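Side-chain contacts in orotidine 5'-phosphate decarboxylase (Streptomyces avermitilis, PDB 3V75), which probably catalyses the decarboxylation of orotidine 5'-phosphate to UMP, the last step of de novo UMP biosynthesis, in a TIM-barrel dimer: residues P84-F89 with A118-I123; R95-L100 with S139-D144; L146-Y151 with G155-A160; E162-S167 with G215-V220. One frame throughout, in Å; residues are numbered along the deposited sequence.

Contact 1. Residues P84-F89 with A118-I123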
loop_
_atom_site.group_PDB
_atom_site.type_symbol
_atom_site.label_atom_id
_atom_site.label_comp_id
_atom_site.label_asym_id
_atom_site.label_seq_id
_atom_site.Cartn_x
_atom_site.Cartn_y
_atom_site.Cartn_z
ATOM N N PRO A 84 -9.170 11.486 0.894
ATOM C CA PRO A 84 -8.436 11.443 -0.375
ATOM C C PRO A 84 -7.972 10.031 -0.661
ATOM O O PRO A 84 -7.539 9.332 0.259
ATOM C CB PRO A 84 -7.216 12.342 -0.132
ATOM C CG PRO A 84 -7.097 12.399 1.371
ATOM C CD PRO A 84 -8.465 12.236 1.944
ATOM N N GLN A 85 -8.036 9.623 -1.927
ATOM C CA GLN A 85 -7.502 8.329 -2.355
ATOM C C GLN A 85 -6.130 8.578 -2.967
ATOM O O GLN A 85 -6.006 9.134 -4.044
ATOM C CB GLN A 85 -8.454 7.641 -3.356
ATOM C CG GLN A 85 -7.893 6.415 -4.059
ATOM C CD GLN A 85 -7.215 5.465 -3.095
ATOM O OE1 GLN A 85 -5.969 5.318 -3.128
ATOM N NE2 GLN A 85 -7.997 4.827 -2.231
ATOM N N SER A 86 -5.101 8.135 -2.239
ATOM C CA SER A 86 -3.714 8.405 -2.595
ATOM C C SER A 86 -3.385 7.998 -4.034
ATOM O O SER A 86 -2.619 8.698 -4.701
ATOM C CB SER A 86 -2.794 7.646 -1.627
ATOM O OG SER A 86 -1.456 8.048 -1.820
ATOM N N ALA A 87 -3.916 6.874 -4.508
ATOM C CA ALA A 87 -3.513 6.383 -5.828
ATOM C C ALA A 87 -3.735 7.397 -6.943
ATOM O O ALA A 87 -2.977 7.467 -7.899
ATOM C CB ALA A 87 -4.235 5.067 -6.175
ATOM N N PHE A 88 -4.825 8.165 -6.829
ATOM C CA PHE A 88 -5.170 9.108 -7.894
ATOM C C PHE A 88 -4.210 10.297 -7.949
ATOM O O PHE A 88 -4.131 10.973 -8.963
ATOM C CB PHE A 88 -6.625 9.580 -7.759
ATOM C CG PHE A 88 -7.620 8.444 -7.833
ATOM C CD1 PHE A 88 -7.530 7.486 -8.834
ATOM C CD2 PHE A 88 -8.657 8.345 -6.915
ATOM C CE1 PHE A 88 -8.484 6.415 -8.887
ATOM C CE2 PHE A 88 -9.567 7.309 -6.980
ATOM C CZ PHE A 88 -9.463 6.356 -7.956
ATOM N N PHE A 89 -3.491 10.536 -6.848
ATOM C CA PHE A 89 -2.451 11.561 -6.785
ATOM C C PHE A 89 -1.097 10.932 -7.204
ATOM O O PHE A 89 -0.322 11.530 -7.947
ATOM C CB PHE A 89 -2.386 12.122 -5.352
ATOM C CG PHE A 89 -3.628 12.841 -4.932
ATOM C CD1 PHE A 89 -3.708 14.238 -5.022
ATOM C CD2 PHE A 89 -4.732 12.125 -4.484
ATOM C CE1 PHE A 89 -4.868 14.924 -4.654
ATOM C CE2 PHE A 89 -5.909 12.800 -4.100
ATOM C CZ PHE A 89 -5.970 14.217 -4.189
ATOM N N ALA A 118 -4.728 5.142 1.722
ATOM C CA ALA A 118 -3.485 4.740 1.065
ATOM C C ALA A 118 -3.240 3.224 1.187
ATOM O O ALA A 118 -2.334 2.668 0.532
ATOM C CB ALA A 118 -2.324 5.522 1.658
ATOM N N LYS A 119 -4.051 2.555 2.010
ATOM C CA LYS A 119 -3.992 1.080 2.152
ATOM C C LYS A 119 -2.556 0.564 2.238
ATOM O O LYS A 119 -2.136 -0.309 1.470
ATOM C CB LYS A 119 -4.794 0.374 1.051
ATOM C CG LYS A 119 -6.304 0.698 1.134
ATOM C CD LYS A 119 -7.064 -0.144 0.114
ATOM C CE LYS A 119 -8.590 0.191 0.110
ATOM N NZ LYS A 119 -8.840 1.602 -0.378
ATOM N N ARG A 120 -1.808 1.126 3.187
ATOM C CA ARG A 120 -0.396 0.714 3.348
ATOM C C ARG A 120 -0.309 -0.498 4.249
ATOM O O ARG A 120 -1.131 -0.703 5.149
ATOM C CB ARG A 120 0.433 1.856 3.961
ATOM C CG ARG A 120 0.382 3.160 3.142
ATOM C CD ARG A 120 0.848 2.941 1.696
ATOM N NE ARG A 120 1.274 4.206 1.053
ATOM C CZ ARG A 120 0.812 4.720 -0.098
ATOM N NH1 ARG A 120 -0.172 4.104 -0.776
ATOM N NH2 ARG A 120 1.352 5.849 -0.552
ATOM N N GLY A 121 0.739 -1.283 4.061
ATOM C CA GLY A 121 0.945 -2.422 4.944
ATOM C C GLY A 121 2.328 -3.000 4.714
ATOM O O GLY A 121 2.622 -3.482 3.612
ATOM N N ASP A 122 3.176 -2.943 5.740
ATOM C CA ASP A 122 4.526 -3.490 5.641
ATOM C C ASP A 122 4.991 -3.881 7.064
ATOM O O ASP A 122 4.163 -3.964 7.985
ATOM C CB ASP A 122 5.470 -2.477 4.968
ATOM C CG ASP A 122 6.564 -3.144 4.132
ATOM O OD1 ASP A 122 7.228 -4.085 4.657
ATOM O OD2 ASP A 122 6.746 -2.756 2.952
ATOM N N ILE A 123 6.289 -4.113 7.242
ATOM C CA ILE A 123 6.798 -4.734 8.462
ATOM C C ILE A 123 7.808 -3.822 9.154
ATOM O O ILE A 123 8.607 -3.133 8.485
ATOM C CB ILE A 123 7.527 -6.038 8.028
ATOM C CG1 ILE A 123 6.465 -7.099 7.647
ATOM C CG2 ILE A 123 8.515 -6.562 9.019
ATOM C CD1 ILE A 123 7.101 -8.118 6.604
#

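Contact 2. Residues R95-L100 with S139-D144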
loop_
_atom_site.group_PDB
_atom_site.type_symbol
_atom_site.label_atom_id
_atom_site.label_comp_id
_atom_site.label_asym_id
_atom_site.label_seq_id
_atom_site.Cartn_x
_atom_site.Cartn_y
_atom_site.Cartn_z
ATOM N N ARG A 95 4.846 15.371 -8.171
ATOM C CA ARG A 95 4.004 16.550 -8.350
ATOM C C ARG A 95 2.556 16.288 -7.919
ATOM O O ARG A 95 1.888 17.190 -7.380
ATOM C CB ARG A 95 4.054 17.002 -9.804
ATOM C CG ARG A 95 5.439 17.578 -10.189
ATOM C CD ARG A 95 5.457 18.008 -11.670
ATOM N NE ARG A 95 4.595 19.175 -11.876
ATOM C CZ ARG A 95 3.850 19.385 -12.968
ATOM N NH1 ARG A 95 3.877 18.497 -13.991
ATOM N NH2 ARG A 95 3.092 20.489 -13.050
ATOM N N GLY A 96 2.075 15.068 -8.133
ATOM C CA GLY A 96 0.762 14.700 -7.607
ATOM C C GLY A 96 0.736 14.617 -6.096
ATOM O O GLY A 96 -0.212 15.035 -5.435
ATOM N N VAL A 97 1.799 14.044 -5.522
ATOM C CA VAL A 97 1.905 13.991 -4.064
ATOM C C VAL A 97 1.967 15.396 -3.440
ATOM O O VAL A 97 1.418 15.627 -2.352
ATOM C CB VAL A 97 3.082 13.061 -3.616
ATOM C CG1 VAL A 97 3.211 13.035 -2.066
ATOM C CG2 VAL A 97 2.874 11.628 -4.174
ATOM N N ALA A 98 2.606 16.338 -4.135
ATOM C CA ALA A 98 2.656 17.717 -3.662
ATOM C C ALA A 98 1.239 18.326 -3.612
ATOM O O ALA A 98 0.878 19.018 -2.642
ATOM C CB ALA A 98 3.595 18.561 -4.560
ATOM N N VAL A 99 0.421 18.049 -4.630
ATOM C CA VAL A 99 -0.996 18.502 -4.577
ATOM C C VAL A 99 -1.707 17.847 -3.392
ATOM O O VAL A 99 -2.483 18.492 -2.695
ATOM C CB VAL A 99 -1.732 18.160 -5.887
ATOM C CG1 VAL A 99 -3.230 18.464 -5.736
ATOM C CG2 VAL A 99 -1.127 18.970 -7.046
ATOM N N LEU A 100 -1.431 16.556 -3.164
ATOM C CA LEU A 100 -2.037 15.854 -2.040
ATOM C C LEU A 100 -1.664 16.494 -0.701
ATOM O O LEU A 100 -2.523 16.676 0.171
ATOM C CB LEU A 100 -1.646 14.373 -2.041
ATOM C CG LEU A 100 -2.214 13.487 -0.936
ATOM C CD1 LEU A 100 -3.742 13.502 -0.918
ATOM C CD2 LEU A 100 -1.679 12.073 -1.179
ATOM N N SER A 139 4.810 15.628 9.667
ATOM C CA SER A 139 4.906 15.153 8.286
ATOM C C SER A 139 4.093 15.991 7.348
ATOM O O SER A 139 3.012 16.462 7.728
ATOM C CB SER A 139 4.410 13.771 8.158
ATOM O OG SER A 139 4.373 13.507 6.762
ATOM N N PRO A 140 4.602 16.198 6.091
ATOM C CA PRO A 140 3.802 17.013 5.172
ATOM C C PRO A 140 2.569 16.227 4.699
ATOM O O PRO A 140 1.774 16.854 4.042
ATOM C CB PRO A 140 4.756 17.262 3.983
ATOM C CG PRO A 140 5.656 16.027 4.009
ATOM C CD PRO A 140 5.901 15.820 5.487
ATOM N N LEU A 141 2.430 14.929 5.024
ATOM C CA LEU A 141 1.155 14.210 4.740
ATOM C C LEU A 141 0.325 13.851 5.984
ATOM O O LEU A 141 -0.537 12.955 5.919
ATOM C CB LEU A 141 1.376 12.981 3.851
ATOM C CG LEU A 141 1.921 13.277 2.451
ATOM C CD1 LEU A 141 2.673 12.065 1.885
ATOM C CD2 LEU A 141 0.751 13.612 1.539
ATOM N N PHE A 142 0.581 14.536 7.111
ATOM C CA PHE A 142 -0.102 14.209 8.370
ATOM C C PHE A 142 -1.611 14.195 8.176
ATOM O O PHE A 142 -2.185 15.195 7.725
ATOM C CB PHE A 142 0.229 15.209 9.484
ATOM C CG PHE A 142 -0.469 14.909 10.812
ATOM C CD1 PHE A 142 -0.402 13.650 11.388
ATOM C CD2 PHE A 142 -1.172 15.900 11.484
ATOM C CE1 PHE A 142 -1.035 13.364 12.613
ATOM C CE2 PHE A 142 -1.767 15.639 12.740
ATOM C CZ PHE A 142 -1.732 14.367 13.277
ATOM N N SER A 143 -2.233 13.089 8.550
ATOM C CA SER A 143 -3.669 12.879 8.397
ATOM C C SER A 143 -4.242 12.398 9.732
ATOM O O SER A 143 -3.521 11.861 10.579
ATOM C CB SER A 143 -3.925 11.834 7.296
ATOM O OG SER A 143 -3.389 12.268 6.044
ATOM N N ASP A 144 -5.550 12.562 9.924
ATOM C CA ASP A 144 -6.168 12.143 11.177
ATOM C C ASP A 144 -6.300 10.633 11.284
ATOM O O ASP A 144 -6.384 10.086 12.384
ATOM C CB ASP A 144 -7.534 12.809 11.291
ATOM C CG ASP A 144 -7.389 14.288 11.367
ATOM O OD1 ASP A 144 -6.913 14.768 12.430
ATOM O OD2 ASP A 144 -7.665 14.998 10.355
#

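Contact 3. Residues L146-Y151 with G155-A160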
loop_
_atom_site.group_PDB
_atom_site.type_symbol
_atom_site.label_atom_id
_atom_site.label_comp_id
_atom_site.label_asym_id
_atom_site.label_seq_id
_atom_site.Cartn_x
_atom_site.Cartn_y
_atom_site.Cartn_z
ATOM N N LEU A 146 -5.334 6.684 8.839
ATOM C CA LEU A 146 -4.728 6.067 7.667
ATOM C C LEU A 146 -5.390 4.732 7.451
ATOM O O LEU A 146 -5.562 3.968 8.410
ATOM C CB LEU A 146 -3.229 5.847 7.941
ATOM C CG LEU A 146 -2.440 5.109 6.868
ATOM C CD1 LEU A 146 -2.362 5.867 5.518
ATOM C CD2 LEU A 146 -1.007 4.747 7.432
ATOM N N THR A 147 -5.743 4.408 6.208
ATOM C CA THR A 147 -6.195 3.047 5.919
ATOM C C THR A 147 -4.960 2.148 5.753
ATOM O O THR A 147 -3.959 2.525 5.095
ATOM C CB THR A 147 -7.100 2.945 4.646
ATOM O OG1 THR A 147 -6.353 3.389 3.509
ATOM C CG2 THR A 147 -8.388 3.814 4.805
ATOM N N VAL A 148 -5.060 0.943 6.320
ATOM C CA VAL A 148 -3.958 -0.038 6.283
ATOM C C VAL A 148 -4.473 -1.414 5.952
ATOM O O VAL A 148 -5.623 -1.772 6.271
ATOM C CB VAL A 148 -3.156 -0.087 7.623
ATOM C CG1 VAL A 148 -2.473 1.262 7.876
ATOM C CG2 VAL A 148 -4.077 -0.436 8.815
ATOM N N SER A 149 -3.625 -2.197 5.303
ATOM C CA SER A 149 -4.000 -3.538 4.865
ATOM C C SER A 149 -3.290 -4.512 5.837
ATOM O O SER A 149 -2.123 -4.290 6.206
ATOM C CB SER A 149 -3.546 -3.673 3.404
ATOM O OG SER A 149 -3.935 -4.890 2.770
ATOM N N PRO A 150 -3.993 -5.520 6.351
ATOM C CA PRO A 150 -3.360 -6.416 7.336
ATOM C C PRO A 150 -2.945 -7.753 6.747
ATOM O O PRO A 150 -2.922 -8.723 7.529
ATOM C CB PRO A 150 -4.453 -6.599 8.357
ATOM C CG PRO A 150 -5.732 -6.655 7.466
ATOM C CD PRO A 150 -5.468 -5.641 6.361
ATOM N N TYR A 151 -2.574 -7.849 5.478
ATOM C CA TYR A 151 -2.171 -9.125 4.898
ATOM C C TYR A 151 -0.981 -9.755 5.672
ATOM O O TYR A 151 -0.836 -10.980 5.747
ATOM C CB TYR A 151 -1.844 -9.007 3.377
ATOM C CG TYR A 151 -1.552 -10.316 2.708
ATOM C CD1 TYR A 151 -2.615 -11.171 2.233
ATOM C CD2 TYR A 151 -0.254 -10.799 2.554
ATOM C CE1 TYR A 151 -2.342 -12.393 1.634
ATOM C CE2 TYR A 151 0.025 -12.034 1.979
ATOM C CZ TYR A 151 -1.055 -12.860 1.454
ATOM O OH TYR A 151 -0.751 -14.110 0.923
ATOM N N GLY A 155 -0.512 -7.917 14.014
ATOM C CA GLY A 155 0.606 -7.500 14.848
ATOM C C GLY A 155 1.619 -6.743 14.043
ATOM O O GLY A 155 2.386 -5.958 14.630
ATOM N N SER A 156 1.668 -6.935 12.724
ATOM C CA SER A 156 2.634 -6.194 11.909
ATOM C C SER A 156 2.291 -4.700 11.856
ATOM O O SER A 156 3.150 -3.856 11.518
ATOM C CB SER A 156 2.717 -6.753 10.497
ATOM O OG SER A 156 1.527 -6.438 9.770
ATOM N N LEU A 157 1.052 -4.341 12.205
ATOM C CA LEU A 157 0.627 -2.927 12.189
ATOM C C LEU A 157 1.072 -2.177 13.416
ATOM O O LEU A 157 0.844 -0.970 13.519
ATOM C CB LEU A 157 -0.926 -2.836 12.152
ATOM C CG LEU A 157 -1.585 -3.579 10.987
ATOM C CD1 LEU A 157 -3.114 -3.563 11.187
ATOM C CD2 LEU A 157 -1.189 -3.018 9.651
ATOM N N ARG A 158 1.671 -2.884 14.376
ATOM C CA ARG A 158 1.960 -2.283 15.678
ATOM C C ARG A 158 2.673 -0.909 15.631
ATOM O O ARG A 158 2.293 0.004 16.367
ATOM C CB ARG A 158 2.736 -3.262 16.563
ATOM C CG ARG A 158 2.931 -2.703 17.988
ATOM C CD ARG A 158 3.582 -3.752 18.916
ATOM N NE ARG A 158 4.818 -4.243 18.327
ATOM C CZ ARG A 158 5.871 -4.683 19.024
ATOM N NH1 ARG A 158 5.836 -4.679 20.384
ATOM N NH2 ARG A 158 6.971 -5.082 18.363
ATOM N N PRO A 159 3.702 -0.743 14.779
ATOM C CA PRO A 159 4.332 0.600 14.785
ATOM C C PRO A 159 3.355 1.717 14.415
ATOM O O PRO A 159 3.480 2.847 14.939
ATOM C CB PRO A 159 5.454 0.482 13.722
ATOM C CG PRO A 159 5.780 -1.018 13.706
ATOM C CD PRO A 159 4.427 -1.695 13.913
ATOM N N ALA A 160 2.421 1.443 13.512
ATOM C CA ALA A 160 1.426 2.448 13.127
ATOM C C ALA A 160 0.390 2.653 14.235
ATOM O O ALA A 160 -0.023 3.793 14.490
ATOM C CB ALA A 160 0.722 2.030 11.831
#

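Contact 4. Residues E162-S167 with G215-V220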
loop_
_atom_site.group_PDB
_atom_site.type_symbol
_atom_site.label_atom_id
_atom_site.label_comp_id
_atom_site.label_asym_id
_atom_site.label_seq_id
_atom_site.Cartn_x
_atom_site.Cartn_y
_atom_site.Cartn_z
ATOM N N GLU A 162 0.923 2.318 17.482
ATOM C CA GLU A 162 1.549 3.064 18.570
ATOM C C GLU A 162 1.711 4.535 18.214
ATOM O O GLU A 162 1.476 5.426 19.035
ATOM C CB GLU A 162 2.922 2.466 18.916
ATOM C CG GLU A 162 2.847 1.087 19.550
ATOM C CD GLU A 162 4.262 0.425 19.651
ATOM O OE1 GLU A 162 5.255 0.950 19.054
ATOM O OE2 GLU A 162 4.381 -0.658 20.296
ATOM N N LEU A 163 2.157 4.807 16.991
ATOM C CA LEU A 163 2.374 6.209 16.618
ATOM C C LEU A 163 1.048 6.945 16.495
ATOM O O LEU A 163 0.942 8.110 16.905
ATOM C CB LEU A 163 3.173 6.302 15.317
ATOM C CG LEU A 163 3.509 7.739 14.932
ATOM C CD1 LEU A 163 4.118 8.559 16.127
ATOM C CD2 LEU A 163 4.433 7.786 13.683
ATOM N N ALA A 164 0.039 6.269 15.953
ATOM C CA ALA A 164 -1.296 6.865 15.898
ATOM C C ALA A 164 -1.778 7.243 17.304
ATOM O O ALA A 164 -2.274 8.373 17.515
ATOM C CB ALA A 164 -2.266 5.929 15.243
ATOM N N ARG A 165 -1.645 6.339 18.286
ATOM C CA ARG A 165 -2.093 6.692 19.643
ATOM C C ARG A 165 -1.365 7.941 20.144
ATOM O O ARG A 165 -1.947 8.793 20.799
ATOM C CB ARG A 165 -1.791 5.592 20.656
ATOM C CG ARG A 165 -2.565 4.343 20.532
ATOM C CD ARG A 165 -2.302 3.465 21.814
ATOM N NE ARG A 165 -2.982 2.178 21.651
ATOM C CZ ARG A 165 -4.283 2.062 21.888
ATOM N NH1 ARG A 165 -4.961 3.130 22.344
ATOM N NH2 ARG A 165 -4.905 0.908 21.709
ATOM N N GLU A 166 -0.055 8.007 19.893
ATOM C CA GLU A 166 0.743 9.133 20.364
ATOM C C GLU A 166 0.336 10.477 19.747
ATOM O O GLU A 166 0.398 11.500 20.413
ATOM C CB GLU A 166 2.235 8.884 20.107
ATOM C CG GLU A 166 2.797 7.771 20.966
ATOM C CD GLU A 166 4.249 7.485 20.682
ATOM O OE1 GLU A 166 4.850 8.123 19.785
ATOM O OE2 GLU A 166 4.825 6.643 21.429
ATOM N N SER A 167 -0.084 10.469 18.483
ATOM C CA SER A 167 -0.446 11.697 17.748
ATOM C C SER A 167 -1.917 12.068 17.870
ATOM O O SER A 167 -2.314 13.129 17.412
ATOM C CB SER A 167 -0.167 11.519 16.263
ATOM O OG SER A 167 1.210 11.322 16.029
ATOM N N GLY A 215 -13.350 4.343 20.264
ATOM C CA GLY A 215 -11.925 4.119 20.094
ATOM C C GLY A 215 -11.399 4.676 18.778
ATOM O O GLY A 215 -12.173 5.055 17.885
ATOM N N SER A 216 -10.076 4.676 18.615
ATOM C CA SER A 216 -9.437 5.256 17.433
ATOM C C SER A 216 -9.112 4.284 16.318
ATOM O O SER A 216 -8.639 4.709 15.264
ATOM C CB SER A 216 -8.138 5.984 17.826
ATOM O OG SER A 216 -8.391 7.059 18.701
ATOM N N PHE A 217 -9.364 2.988 16.553
ATOM C CA PHE A 217 -8.921 1.951 15.623
ATOM C C PHE A 217 -10.123 1.292 14.978
ATOM O O PHE A 217 -10.875 0.566 15.616
ATOM C CB PHE A 217 -7.924 1.009 16.339
ATOM C CG PHE A 217 -6.739 1.780 16.855
ATOM C CD1 PHE A 217 -5.757 2.210 15.973
ATOM C CD2 PHE A 217 -6.695 2.228 18.162
ATOM C CE1 PHE A 217 -4.691 3.034 16.415
ATOM C CE2 PHE A 217 -5.625 3.036 18.610
ATOM C CZ PHE A 217 -4.640 3.433 17.725
ATOM N N GLY A 218 -10.308 1.621 13.704
ATOM C CA GLY A 218 -11.532 1.227 13.003
ATOM C C GLY A 218 -11.261 0.203 11.935
ATOM O O GLY A 218 -10.115 -0.234 11.727
ATOM N N ALA A 219 -12.342 -0.207 11.263
ATOM C CA ALA A 219 -12.286 -1.191 10.182
ATOM C C ALA A 219 -12.912 -0.598 8.918
ATOM O O ALA A 219 -13.839 0.215 9.012
ATOM C CB ALA A 219 -13.079 -2.455 10.565
ATOM N N VAL A 220 -12.447 -1.050 7.756
ATOM C CA VAL A 220 -13.145 -0.784 6.503
ATOM C C VAL A 220 -14.140 -1.942 6.291
ATOM O O VAL A 220 -13.746 -3.118 6.276
ATOM C CB VAL A 220 -12.173 -0.679 5.312
ATOM C CG1 VAL A 220 -12.983 -0.390 4.024
ATOM C CG2 VAL A 220 -11.129 0.434 5.602
#

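Contact 1. Residues P84-F89 with A118-I123
A bend at chi2 (47°) swings the amide of Q85 round, while the chain of K119 runs extended until a turn at chi4 sets the direction of NZ; the two side chains cross at about a right angle. They meet nitrogen to nitrogen, Q85 NE2 lying 3.8 Å from K119 NZ with no hydrogen bond between them. The other end of the amide is fixed by a cap: Q85 OE1 accepts from A87 N at 2.9 Å, in the carbonyl plane on a lone pair, with a nearly straight N-H (173°). An alanine in place of Q85 is likely to leave the A87 N-H without its N-cap acceptor and open a gap next to K119 NZ.

The setting is the C-terminal end of strands 81-84 and 113-120 in the TIM barrel, where active sites of this fold lie. K119 is the predicted proton donor, and its NZ forms salt bridges with D117 and with D122 of the second subunit.

Next along, S86 CB packs on A118 CB at 3.9 Å. R120 bends back at chi2 over its own strand: R120 NH1 donates to A118 O at 2.9 Å, but A118 O lies 28° out of the guanidinium plane and the bond is bent. A118 CB rests over one face of that group, toward its rim. S86 OG and R120 NH2 are 3.8 Å apart, and E90 binds both, by hydrogen bond and salt bridge respectively.

Contact 2. Residues R95-L100 with S139-D144
On the loop side, one residue does all the touching: L141 alone meets V97 and L100 of helix 93-109, and no hydrogen bond crosses between the segments. Its two methyls divide the work. L141 CD1 reaches V97 CG1 at 4.1 Å, whereas L141 CD2 sits against the branch point of the other leucine, 3.9 Å from L100 CG, and also lies 4.0 Å from L100 CD2. The leucine crosses each of its partners at about a right angle, so a forked end is laid across the two side chains, which stand three residues apart and hence nearly one helical turn from each other. With CG anti to the carbonyl carbon (chi1 -63°), L141 directs that fork at the helix.

The loop that presents it is bent by polar bonds of its own. S139 to F142 form a type I turn, closed by F142 N donating to S139 O at 3.2 Å. Beyond the turn, S143 OG donates to L141 O at 2.9 Å, approaching 30° from the carbonyl plane.

Around this core, L100 also packs on M116 of strand 113-120 and on F89 of helix 86-90, while G93 of the second subunit touches L141. Only apolar carbons meet between these side chains, so their contact depends on fit and burial; a few residues on, D144 adds a salt bridge to R108 of the same helix.

Contact 3. Residues L146-Y151 with G155-A160
L157 points its CB toward the end of strand 145-148 and the residues after it, and from there the side chain can be followed outward. CB and CG act as the stem: CG is anti to the carbonyl carbon (chi1 -56°), which carries the fork to the strand end. CD1 then touches V148 CG2 at 4.0 Å and, more loosely, P150 CB at 4.4 Å. CD2 has the more varied surroundings. It lies equally close to V148 CG2, 4.1 Å from V148 CB, and 3.8 Å from S149 O, a van der Waals contact of a methyl with a backbone carbonyl. Valine and leucine reach toward each other tip to tip, the methyl V148 CG2 set between both branches of the leucine.

That methyl occupies the crowded position on its own residue, between the backbone N and the carbonyl carbon. The pair belongs to the beta-alpha-beta unit made of strand 145-148, helix 158-167 and strand 170-176, one step of the TIM barrel, and L157 sits in the 3-10 turn that leads into the helix. V173, on the next strand of the unit, touches V148, P150 and L157 alike.

S149 turns its CB away from L157, and its side chain comes within about 5 Å of that of K119, the predicted proton donor.

Contact 4. Residues E162-S167 with G215-V220
F217 meets helix 158-167 with the rim of its ring. F217 CE1 lies 4.0 Å from A164 CB, and F217 CZ is only 3.6 Å from R165 CG; both aliphatic carbons come in at the edge, near the plane of the ring. The third rim atom, F217 CE2, sits over the centre of one face of the R165 guanidinium, 3.6 Å from its plane. The two planes are 57° apart, so the groups meet obliquely, a rim atom of the ring over the guanidinium face, and do not stack in parallel.

What brings the arginine here is an extended run from CG to NE, starting with CG anti to the carbonyl carbon (chi1 -69°), which brings CG to the ring edge before the guanidinium turns one face to F217 CE2. R165 NH2 is in turn paired with E207 of helix 196-207 in a salt bridge. On the strand side, S216 CB lies over one face of the F217 ring, offset toward its rim, and N208 ND2 donates to F217 O. With an alanine at F217, A164 and R165 CG would probably lose their packing partner, and the guanidinium, though still paired with E207, the aromatic carbon against its face.

The ring thus enters between two outer helices, touching L204 and E207 of helix 196-207 as well as helix 158-167. L171 of strand 170-176 also touches F217, while S216 and G218 are joined to L171 by backbone hydrogen bonds, strand 217-221 being the next in the barrel.

Followed from the N terminus, contacts 1 and 2 cross: 84-89 is followed by 95-100, then contact 1 closes at 118-123 and contact 2 only at 139-144. They also touch, P84 packing on L100, so the start of helix 93-109 is tied both to the active-site end of the barrel and to the loop before strand 145-148. Contact 3 then closes a short loop, with three residues between its segments, and is joined to contact 1 through the neighbouring strands 113-120 and 145-148. Contact 4 follows in series on the same helix, 158-167, and spans 47 residues to reach strand 217-221. None nests within another.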